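Local coordinates for protein AA9 family lytic polysaccharide monooxygenase cel61B (Hypocrea jecorina, PDB 2VTC) that oxidatively cleaves glycosidic bonds in crystalline and amorphous polysaccharides such as cellulose, as a copper-dependent lytic polysaccharide monooxygenase of family AA9, at residues 113-119 against 132-138. Sequence-based numbering, arbitrary orientation.
Sequences IVTYVVE and LRWVKIQ
With CG anti to the backbone N (chi1 177°) and a bend at chi2 (-82°), Gln-138 turns its amide toward Thr-115 and Ile-113. Segments 113-119 and 132-138 form an antiparallel strand pair of the AA9 beta-sandwich, interrupted by a classic beta bulge. Two residues, Ile-137 and Gln-138, sit opposite Thr-115. Both of their N-H groups reach Thr-115 O, that of Ile-137 at 2.9 Å from N to O, and Thr-115 N bonds to Gln-138 O (3.0 Å). The ladder resumes with Tyr-116 and Lys-136, a non-hydrogen-bonded pair, and then Val-117 and Val-135 exchange two backbone bonds.

Gln-138 OE1 accepts from Thr-115 OG1 (2.8 Å), while NE2 gives a weak, bent bond to Ile-113 O. Thr-115 OG1 also bonds to His-178 of strand 172-182, the other neighbour of strand 113-119. With an alanine here in place of Gln-138 the amide is gone, which is likely to leave Thr-115 OG1 without this acceptor and Ile-113 O without its weak bond.

On the other face, CE1 of the Tyr-116 ring touches Lys-136 CB (3.8 Å), the two side chains meeting at a slant. The tyrosine hydroxyl bonds to Tyr-221. Lys-136 NZ continues to a salt bridge with Glu-139 and to the carbonyls of Pro-242 and Pro-244, which ties the strand to the C-terminal tail.

At the far end, Val-118 CG1 as modelled makes a CH-pi contact over one face of the Trp-134 six-membered ring. This rotamer is doubtful, because CG2 sits too close to Arg-133 O. On the face of Thr-115, Val-117 CG1 packs on Ile-137 CG2 at 3.6 Å.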
loop_
_atom_site.group_PDB
_atom_site.type_symbol
_atom_site.label_atom_id
_atom_site.label_comp_id
_atom_site.label_asym_id
_atom_site.label_seq_id
_atom_site.Cartn_x
_atom_site.Cartn_y
_atom_site.Cartn_z
ATOM N N ILE A 113 -0.116 -0.415 -9.629
ATOM C CA ILE A 113 0.197 0.142 -8.308
ATOM C C ILE A 113 -1.004 0.959 -7.854
ATOM O O ILE A 113 -1.509 1.788 -8.616
ATOM C CB ILE A 113 1.458 1.059 -8.376
ATOM C CG1 ILE A 113 2.668 0.256 -8.895
ATOM C CG2 ILE A 113 1.731 1.701 -7.012
ATOM C CD1 ILE A 113 3.970 1.023 -8.903
ATOM N N VAL A 114 -1.484 0.690 -6.627
ATOM C CA VAL A 114 -2.646 1.415 -6.086
ATOM C C VAL A 114 -2.344 1.853 -4.639
ATOM O O VAL A 114 -1.579 1.184 -3.927
ATOM C CB VAL A 114 -3.937 0.535 -6.110
ATOM C CG1 VAL A 114 -4.374 0.187 -7.552
ATOM C CG2 VAL A 114 -3.741 -0.760 -5.291
ATOM N N THR A 115 -2.937 2.983 -4.234
ATOM C CA THR A 115 -2.812 3.480 -2.853
ATOM C C THR A 115 -4.183 3.897 -2.323
ATOM O O THR A 115 -4.983 4.518 -3.033
ATOM C CB THR A 115 -1.831 4.669 -2.753
ATOM O OG1 THR A 115 -0.621 4.318 -3.440
ATOM C CG2 THR A 115 -1.464 4.992 -1.306
ATOM N N TYR A 116 -4.428 3.541 -1.062
ATOM C CA TYR A 116 -5.712 3.841 -0.403
ATOM C C TYR A 116 -5.445 4.638 0.873
ATOM O O TYR A 116 -4.314 4.630 1.413
ATOM C CB TYR A 116 -6.437 2.542 -0.014
ATOM C CG TYR A 116 -6.758 1.588 -1.155
ATOM C CD1 TYR A 116 -8.007 1.593 -1.774
ATOM C CD2 TYR A 116 -5.802 0.652 -1.594
ATOM C CE1 TYR A 116 -8.300 0.721 -2.836
ATOM C CE2 TYR A 116 -6.081 -0.219 -2.641
ATOM C CZ TYR A 116 -7.332 -0.192 -3.247
ATOM O OH TYR A 116 -7.622 -1.079 -4.271
ATOM N N VAL A 117 -6.504 5.276 1.374
ATOM C CA VAL A 117 -6.466 5.944 2.689
ATOM C C VAL A 117 -7.708 5.574 3.506
ATOM O O VAL A 117 -8.752 5.296 2.943
ATOM C CB VAL A 117 -6.316 7.480 2.532
ATOM C CG1 VAL A 117 -7.507 8.081 1.817
ATOM C CG2 VAL A 117 -6.032 8.174 3.888
ATOM N N VAL A 118 -7.538 5.507 4.820
ATOM C CA VAL A 118 -8.637 5.264 5.745
ATOM C C VAL A 118 -8.470 6.185 6.964
ATOM O O VAL A 118 -7.347 6.436 7.426
ATOM C CB VAL A 118 -8.638 3.815 6.242
ATOM C CG1 VAL A 118 -7.493 3.596 7.175
ATOM C CG2 VAL A 118 -9.906 3.509 6.975
ATOM N N GLU A 119 -9.596 6.650 7.504
ATOM C CA GLU A 119 -9.566 7.414 8.752
ATOM C C GLU A 119 -9.644 6.506 9.991
ATOM O O GLU A 119 -10.266 5.442 9.962
ATOM C CB GLU A 119 -10.690 8.462 8.763
ATOM C CG GLU A 119 -10.533 9.476 9.915
ATOM C CD GLU A 119 -11.640 10.537 9.964
ATOM O OE1 GLU A 119 -12.489 10.596 9.050
ATOM O OE2 GLU A 119 -11.626 11.314 10.953
ATOM N N LEU A 132 -11.187 -0.618 9.614
ATOM C CA LEU A 132 -10.773 0.426 8.671
ATOM C C LEU A 132 -11.510 0.275 7.339
ATOM O O LEU A 132 -11.738 -0.843 6.869
ATOM C CB LEU A 132 -9.259 0.407 8.461
ATOM C CG LEU A 132 -8.405 0.818 9.665
ATOM C CD1 LEU A 132 -6.931 0.576 9.390
ATOM C CD2 LEU A 132 -8.652 2.301 10.042
ATOM N N ARG A 133 -11.896 1.410 6.757
ATOM C CA ARG A 133 -12.603 1.428 5.461
ATOM C C ARG A 133 -11.811 2.284 4.491
ATOM O O ARG A 133 -11.486 3.422 4.778
ATOM C CB ARG A 133 -14.056 1.936 5.598
ATOM C CG ARG A 133 -14.895 1.168 6.650
ATOM C CD ARG A 133 -16.346 1.697 6.767
ATOM N NE ARG A 133 -17.001 1.582 5.472
ATOM C CZ ARG A 133 -17.694 0.516 5.073
ATOM N NH1 ARG A 133 -17.906 -0.493 5.910
ATOM N NH2 ARG A 133 -18.203 0.480 3.850
ATOM N N TRP A 134 -11.461 1.712 3.334
ATOM C CA TRP A 134 -10.461 2.297 2.468
ATOM C C TRP A 134 -11.034 3.012 1.263
ATOM O O TRP A 134 -12.002 2.557 0.662
ATOM C CB TRP A 134 -9.556 1.155 1.977
ATOM C CG TRP A 134 -8.921 0.469 3.131
ATOM C CD1 TRP A 134 -9.341 -0.694 3.734
ATOM C CD2 TRP A 134 -7.762 0.898 3.843
ATOM N NE1 TRP A 134 -8.522 -1.009 4.794
ATOM C CE2 TRP A 134 -7.530 -0.059 4.876
ATOM C CE3 TRP A 134 -6.906 2.014 3.739
ATOM C CZ2 TRP A 134 -6.474 0.058 5.786
ATOM C CZ3 TRP A 134 -5.844 2.123 4.657
ATOM C CH2 TRP A 134 -5.650 1.142 5.666
ATOM N N VAL A 135 -10.408 4.143 0.934
ATOM C CA VAL A 135 -10.773 4.945 -0.219
ATOM C C VAL A 135 -9.575 5.040 -1.165
ATOM O O VAL A 135 -8.511 5.435 -0.747
ATOM C CB VAL A 135 -11.207 6.361 0.253
ATOM C CG1 VAL A 135 -11.480 7.272 -0.914
ATOM C CG2 VAL A 135 -12.461 6.246 1.138
ATOM N N LYS A 136 -9.762 4.656 -2.431
ATOM C CA LYS A 136 -8.647 4.703 -3.400
ATOM C C LYS A 136 -8.276 6.145 -3.747
ATOM O O LYS A 136 -9.142 6.917 -4.159
ATOM C CB LYS A 136 -9.025 3.953 -4.673
ATOM C CG LYS A 136 -7.860 3.831 -5.681
ATOM C CD LYS A 136 -8.318 3.153 -6.967
ATOM C CE LYS A 136 -8.211 1.617 -6.893
ATOM N NZ LYS A 136 -8.872 0.948 -8.070
ATOM N N ILE A 137 -7.000 6.496 -3.589
ATOM C CA ILE A 137 -6.527 7.852 -3.922
ATOM C C ILE A 137 -5.467 7.895 -5.035
ATOM O O ILE A 137 -5.079 8.980 -5.490
ATOM C CB ILE A 137 -6.017 8.626 -2.663
ATOM C CG1 ILE A 137 -4.813 7.913 -2.015
ATOM C CG2 ILE A 137 -7.184 8.828 -1.680
ATOM C CD1 ILE A 137 -3.940 8.797 -1.158
ATOM N N GLN A 138 -5.010 6.721 -5.465
ATOM C CA GLN A 138 -4.024 6.608 -6.551
ATOM C C GLN A 138 -4.135 5.238 -7.225
ATOM O O GLN A 138 -4.315 4.220 -6.563
ATOM C CB GLN A 138 -2.610 6.842 -5.996
ATOM C CG GLN A 138 -1.428 6.684 -6.994
ATOM C CD GLN A 138 -0.996 5.226 -7.185
ATOM O OE1 GLN A 138 -0.986 4.416 -6.237
ATOM N NE2 GLN A 138 -0.619 4.884 -8.423
#